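Side-chain contacts in fucoxanthin chlorophyll a/c-binding protein Lhcq3 (Chaetoceros gracilis, PDB 6L4U), which probably harvests light for photosynthesis, binding chlorophylls a and c together with carotenoids as an antenna protein of a large multi-chain assembly: residues 180-183 / 184-187; 104-107 / 108-111. One frame throughout, in Å; residues are numbered along the deposited sequence.

Contact 1 (180-183 / 184-187); sequences IAIM and SFIS. With A86 ((3S,3'S,5R,5'R,6S,6'R,8'R)-3,5'-dihydroxy-8-oxo-6',7'-didehydro-5,5',6,6',7,8-hexahydro-5,6-epoxy-beta,beta-caroten-3'- yl acetate), chain B.
With chi1 at 81°, Ser184 sets OG between its own backbone N and carbonyl carbon, and the hydroxyl turns back along the helix to Ala181 O. Phe185 has CG anti to its carbonyl carbon (chi1 -70°), which lays the ring across that same oxygen. Ala181 O is therefore held twice: Ser184 OG donates to it at 2.5 Å, a short bond, and Phe185 N at 2.9 Å, both from the same face of the carbonyl plane. The oxygen also sits 3.1 Å above one face of the Phe185 ring, offset toward the rim.

Having given its hydrogen to Ala181 O, Ser184 OG is an acceptor for the hydroxyl O3 of the carotenoid A86, fucoxanthin, at 3.2 Å. The carotenoid chain leading to that end ring is met by apolar groups: Ala181 CB touches A86 C27 at 3.6 Å, and Phe185 CZ approaches C29 obliquely at 3.8 Å. One helical turn thus recognises both the hydroxyl and the hydrocarbon next to it.

On another side Ile182 CG1 rests against Ile186 CD1 at 4.2 Å, and Ile186 N gives Ile182 O a nearly straight helical bond (161° at the hydrogen).

All this lies on helix 161-190, buried against helix 56-85. Ala181 and Phe185 both touch Thr77, while Ile182 packs on Ala73 and Ala76; the Phe185 ring meets Tyr80 of that helix and, edge-to-face, the C-terminal residue Phe204.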
# COMPACT_ATOMS: atom_id res chain seq x y z
N ILE X 180 -42.08 8.91 77.22
CA ILE X 180 -43.52 9.03 77.07
C ILE X 180 -43.94 10.50 77.08
O ILE X 180 -44.86 10.91 76.36
CB ILE X 180 -44.22 8.24 78.19
CG1 ILE X 180 -43.71 6.80 78.19
CG2 ILE X 180 -45.72 8.24 78.02
CD1 ILE X 180 -44.24 5.99 79.31
N ALA X 181 -43.22 11.32 77.85
CA ALA X 181 -43.61 12.72 78.03
C ALA X 181 -43.36 13.54 76.77
O ALA X 181 -44.21 14.33 76.36
CB ALA X 181 -42.85 13.31 79.21
N ILE X 182 -42.19 13.37 76.14
CA ILE X 182 -41.90 14.16 74.95
C ILE X 182 -42.69 13.65 73.76
O ILE X 182 -43.08 14.43 72.88
CB ILE X 182 -40.37 14.19 74.70
CG1 ILE X 182 -40.02 15.10 73.51
CG2 ILE X 182 -39.81 12.81 74.45
CD1 ILE X 182 -40.34 16.54 73.73
N MET X 183 -43.01 12.35 73.73
CA MET X 183 -43.92 11.84 72.71
C MET X 183 -45.34 12.32 72.94
O MET X 183 -46.12 12.42 71.99
CB MET X 183 -43.88 10.31 72.67
CG MET X 183 -42.67 9.73 71.95
SD MET X 183 -42.13 10.68 70.52
CE MET X 183 -43.37 10.22 69.31
N SER X 184 -45.70 12.64 74.19
CA SER X 184 -46.99 13.25 74.45
C SER X 184 -47.00 14.72 74.05
O SER X 184 -48.04 15.24 73.63
CB SER X 184 -47.36 13.11 75.92
OG SER X 184 -46.72 14.11 76.69
N PHE X 185 -45.86 15.40 74.17
CA PHE X 185 -45.81 16.83 73.89
C PHE X 185 -45.90 17.10 72.40
O PHE X 185 -46.52 18.09 71.98
CB PHE X 185 -44.52 17.44 74.45
CG PHE X 185 -44.45 17.51 75.96
CD1 PHE X 185 -45.55 17.22 76.76
CD2 PHE X 185 -43.27 17.88 76.57
CE1 PHE X 185 -45.46 17.29 78.13
CE2 PHE X 185 -43.18 17.95 77.94
CZ PHE X 185 -44.28 17.66 78.72
N ILE X 186 -45.28 16.24 71.59
CA ILE X 186 -45.38 16.37 70.14
C ILE X 186 -46.77 15.96 69.67
O ILE X 186 -47.33 16.58 68.75
CB ILE X 186 -44.28 15.52 69.48
CG1 ILE X 186 -42.91 15.95 69.99
CG2 ILE X 186 -44.30 15.66 67.97
CD1 ILE X 186 -41.82 14.96 69.69
N SER X 187 -47.36 14.95 70.31
CA SER X 187 -48.70 14.51 69.94
C SER X 187 -49.75 15.54 70.33
O SER X 187 -50.77 15.68 69.65
CB SER X 187 -49.00 13.16 70.58
OG SER X 187 -50.30 12.72 70.25
C A86 B . -38.87 12.28 84.20
O A86 B . -26.71 14.93 84.80
C1 A86 B . -38.91 13.66 83.47
C10 A86 B . -29.30 16.54 85.19
C11 A86 B . -28.76 15.33 85.78
C12 A86 B . -29.68 14.29 86.36
C13 A86 B . -27.28 15.12 85.81
C14 A86 B . -26.44 15.16 87.25
C15 A86 B . -26.52 13.73 87.90
C16 A86 B . -27.16 13.63 89.28
C17 A86 B . -26.20 13.48 90.46
C18 A86 B . -25.29 12.36 90.25
C19 A86 B . -24.39 12.67 89.00
C2 A86 B . -37.77 14.47 83.32
C20 A86 B . -25.33 12.85 87.70
C21 A86 B . -24.31 13.36 86.61
C22 A86 B . -28.04 14.88 89.61
C23 A86 B . -28.10 12.43 89.26
C24 A86 B . -40.17 14.22 82.86
C25 A86 B . -41.47 14.12 83.43
C26 A86 B . -42.65 14.84 82.55
C27 A86 B . -43.96 14.34 82.45
C28 A86 B . -44.37 13.10 83.15
C29 A86 B . -45.01 15.15 81.54
C3 A86 B . -36.42 14.18 83.81
C30 A86 B . -46.39 14.69 81.44
C31 A86 B . -47.75 14.26 81.34
C32 A86 B . -48.83 14.88 82.26
C33 A86 B . -50.13 14.07 82.46
C34 A86 B . -50.56 13.14 81.31
C35 A86 B . -49.37 12.41 80.65
C36 A86 B . -48.27 13.38 80.20
C37 A86 B . -47.09 12.54 79.66
C38 A86 B . -52.82 12.28 81.52
C39 A86 B . -53.84 11.25 82.09
C4 A86 B . -35.50 15.23 83.68
C40 A86 B . -48.19 15.08 83.66
C41 A86 B . -49.17 16.29 81.70
C5 A86 B . -33.91 15.13 84.13
C6 A86 B . -33.06 16.13 83.65
C7 A86 B . -33.61 17.29 82.73
C8 A86 B . -31.49 16.13 83.99
C9 A86 B . -30.84 16.72 85.16
O1 A86 B . -26.57 12.63 86.92
O2 A86 B . -24.50 12.20 91.40
O3 A86 B . -48.76 14.19 79.16
O4 A86 B . -51.42 12.15 81.84
O5 A86 B . -53.20 13.16 80.84

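Contact 2 (104-107 / 108-111); sequences AMKP and LEAW. With DD6 ((3S,3'R,5R,6S,7cis)-7',8'-didehydro-5,6-dihydro-5,6-epoxy-beta,beta-carotene-3,3'-diol), chain C.
The short, weakly bonded helix 107-110, preceded by Lys106 and begun by Pro107, makes one end of a pocket for the carotenoid DD6, diadinoxanthin. Pro107 O is its polar centre. The hydroxyl O2 of DD6 donates to it at 2.8 Å, and Ala110 N reaches it at 2.9 Å from well above the carbonyl plane (73° out of it), as expected of a tight i to i+3 turn. Within the turn, the bonds to Lys106 O from Glu109 N and Ala110 N are weak.

Apolar groups also meet this end ring: Leu108 CD2 lies 3.6 Å from the epoxide oxygen O1 of DD6, Trp111 CB is 3.8 Å from ring carbon C17, and the methyl C22 stands 4.2 Å above one face of the indole, toward its rim. Tyr80 of helix 56-85 backs Pro107 and Leu108, and the same carotenoid is also hydrogen-bonded to Asp46, Leu48 and Gln83.

Away from the pigment, Glu109 folds back over the turn. Its chi1 of 66° and chi2 of -93° bring the carboxylate beside Lys106, with OE2 3.3 Å from Lys106 CB. The two side chains run alongside each other, but Lys106 NZ stays 5.4 Å from Glu109 OE2, too far for a salt bridge, so any attraction is probably weak. Trimmed to an alanine here, Glu109 would lose its carboxylate, which would probably leave Lys106 without this nearby opposite charge and uncover its CB. Met105, whose CE reaches Ala110 CA at 4.0 Å, also packs on the turn.

Because the turn offers DD6 a main-chain carbonyl, this one bond probably depends more on the backbone path than on the side chain of Pro107; Gln83 and Asp46 add side-chain bonds.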
# COMPACT_ATOMS: atom_id res chain seq x y z
N ALA X 104 -41.18 33.54 72.04
CA ALA X 104 -42.51 33.92 71.60
C ALA X 104 -43.20 32.83 70.80
O ALA X 104 -44.43 32.87 70.64
CB ALA X 104 -42.43 35.20 70.76
N MET X 105 -42.45 31.86 70.28
CA MET X 105 -43.02 30.76 69.53
C MET X 105 -43.11 29.51 70.40
O MET X 105 -42.47 29.40 71.45
CB MET X 105 -42.17 30.46 68.29
CG MET X 105 -42.18 31.56 67.26
SD MET X 105 -41.18 31.14 65.83
CE MET X 105 -39.54 31.31 66.53
N LYS X 106 -43.94 28.57 69.96
CA LYS X 106 -43.94 27.25 70.55
C LYS X 106 -42.62 26.55 70.19
O LYS X 106 -42.05 26.83 69.13
CB LYS X 106 -45.14 26.46 70.05
CG LYS X 106 -46.45 27.02 70.56
CD LYS X 106 -47.65 26.24 70.09
CE LYS X 106 -48.92 26.81 70.70
NZ LYS X 106 -49.19 28.20 70.21
N PRO X 107 -42.11 25.67 71.06
CA PRO X 107 -40.72 25.22 70.91
C PRO X 107 -40.45 24.39 69.67
O PRO X 107 -39.35 24.49 69.10
CB PRO X 107 -40.47 24.42 72.19
CG PRO X 107 -41.46 24.95 73.16
CD PRO X 107 -42.67 25.21 72.34
N LEU X 108 -41.43 23.61 69.20
CA LEU X 108 -41.20 22.71 68.08
C LEU X 108 -40.96 23.45 66.77
O LEU X 108 -40.36 22.88 65.85
CB LEU X 108 -42.39 21.75 67.93
CG LEU X 108 -42.30 20.44 68.72
CD1 LEU X 108 -43.36 19.46 68.24
CD2 LEU X 108 -40.92 19.81 68.62
N GLU X 109 -41.40 24.70 66.66
CA GLU X 109 -40.99 25.54 65.53
C GLU X 109 -40.01 26.63 65.94
O GLU X 109 -39.63 27.44 65.09
CB GLU X 109 -42.20 26.16 64.84
CG GLU X 109 -42.99 27.15 65.67
CD GLU X 109 -44.14 26.50 66.40
OE1 GLU X 109 -44.16 25.26 66.51
OE2 GLU X 109 -45.05 27.24 66.85
N ALA X 110 -39.60 26.68 67.21
CA ALA X 110 -38.52 27.57 67.60
C ALA X 110 -37.17 27.08 67.10
O ALA X 110 -36.24 27.88 66.99
CB ALA X 110 -38.48 27.72 69.12
N TRP X 111 -37.06 25.78 66.79
CA TRP X 111 -35.83 25.26 66.21
C TRP X 111 -35.63 25.76 64.79
O TRP X 111 -34.49 25.87 64.33
CB TRP X 111 -35.85 23.73 66.24
CG TRP X 111 -34.63 23.08 65.67
CD1 TRP X 111 -34.49 22.56 64.42
CD2 TRP X 111 -33.38 22.89 66.33
NE1 TRP X 111 -33.23 22.06 64.26
CE2 TRP X 111 -32.52 22.25 65.42
CE3 TRP X 111 -32.89 23.21 67.60
CZ2 TRP X 111 -31.21 21.91 65.73
CZ3 TRP X 111 -31.59 22.87 67.92
CH2 TRP X 111 -30.77 22.23 66.99
C DD6 C . -41.33 6.26 73.70
C1 DD6 C . -40.38 5.52 72.70
C10 DD6 C . -37.14 14.79 71.06
C11 DD6 C . -35.93 15.94 70.81
C12 DD6 C . -35.09 15.51 69.63
C13 DD6 C . -36.53 17.02 70.53
C14 DD6 C . -36.01 18.32 70.88
C15 DD6 C . -36.75 19.61 70.55
C16 DD6 C . -35.78 20.40 69.69
C17 DD6 C . -36.21 21.86 69.49
C18 DD6 C . -37.22 22.45 70.45
C19 DD6 C . -37.11 21.89 71.84
C2 DD6 C . -39.11 6.22 72.57
C20 DD6 C . -37.34 20.28 71.78
C21 DD6 C . -36.99 19.73 73.02
C22 DD6 C . -35.76 19.78 68.33
C23 DD6 C . -34.19 20.38 70.29
C24 DD6 C . -40.15 4.01 73.21
C25 DD6 C . -41.23 3.27 73.37
C26 DD6 C . -41.20 1.88 73.82
C27 DD6 C . -42.10 1.28 74.57
C28 DD6 C . -43.24 2.31 74.93
C29 DD6 C . -41.58 0.01 74.66
C3 DD6 C . -39.23 7.80 72.64
C30 DD6 C . -41.09 -1.29 74.79
C31 DD6 C . -41.46 -2.63 75.47
C32 DD6 C . -42.50 -3.47 74.58
C33 DD6 C . -42.54 -4.96 74.93
C34 DD6 C . -41.14 -5.54 75.03
C35 DD6 C . -40.35 -4.79 76.15
C36 DD6 C . -40.16 -3.32 75.73
C37 DD6 C . -39.50 -2.61 76.88
C4 DD6 C . -38.20 8.56 72.33
C40 DD6 C . -42.15 -3.32 73.09
C41 DD6 C . -43.86 -2.90 74.82
C5 DD6 C . -38.34 10.05 72.41
C6 DD6 C . -37.08 10.83 71.83
C7 DD6 C . -35.88 10.64 72.74
C8 DD6 C . -37.45 12.24 71.73
C9 DD6 C . -36.61 13.21 71.13
O1 DD6 C . -38.17 19.35 70.96
O2 DD6 C . -37.03 23.96 70.56
O4 DD6 C . -41.17 -6.90 75.32

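Overall arrangement
Contact 1 is largely buried, within the long helix 161-190, whereas contact 2 is partly exposed, on a loop and a single turn farther from the centre of the chain. Both lean on helix 56-85 and share Tyr80 as a neighbour, and they touch directly where Ile186 CG2 meets Leu108 CD1 at 3.9 Å. The diadinoxanthin anchored at contact 2 also runs past contact 1, where it touches Ile182. Each contact accepts a bond from a carotenoid hydroxyl, but through a serine side chain in the regular helix and a backbone carbonyl in the irregular turn. Charged residues occur only in contact 2.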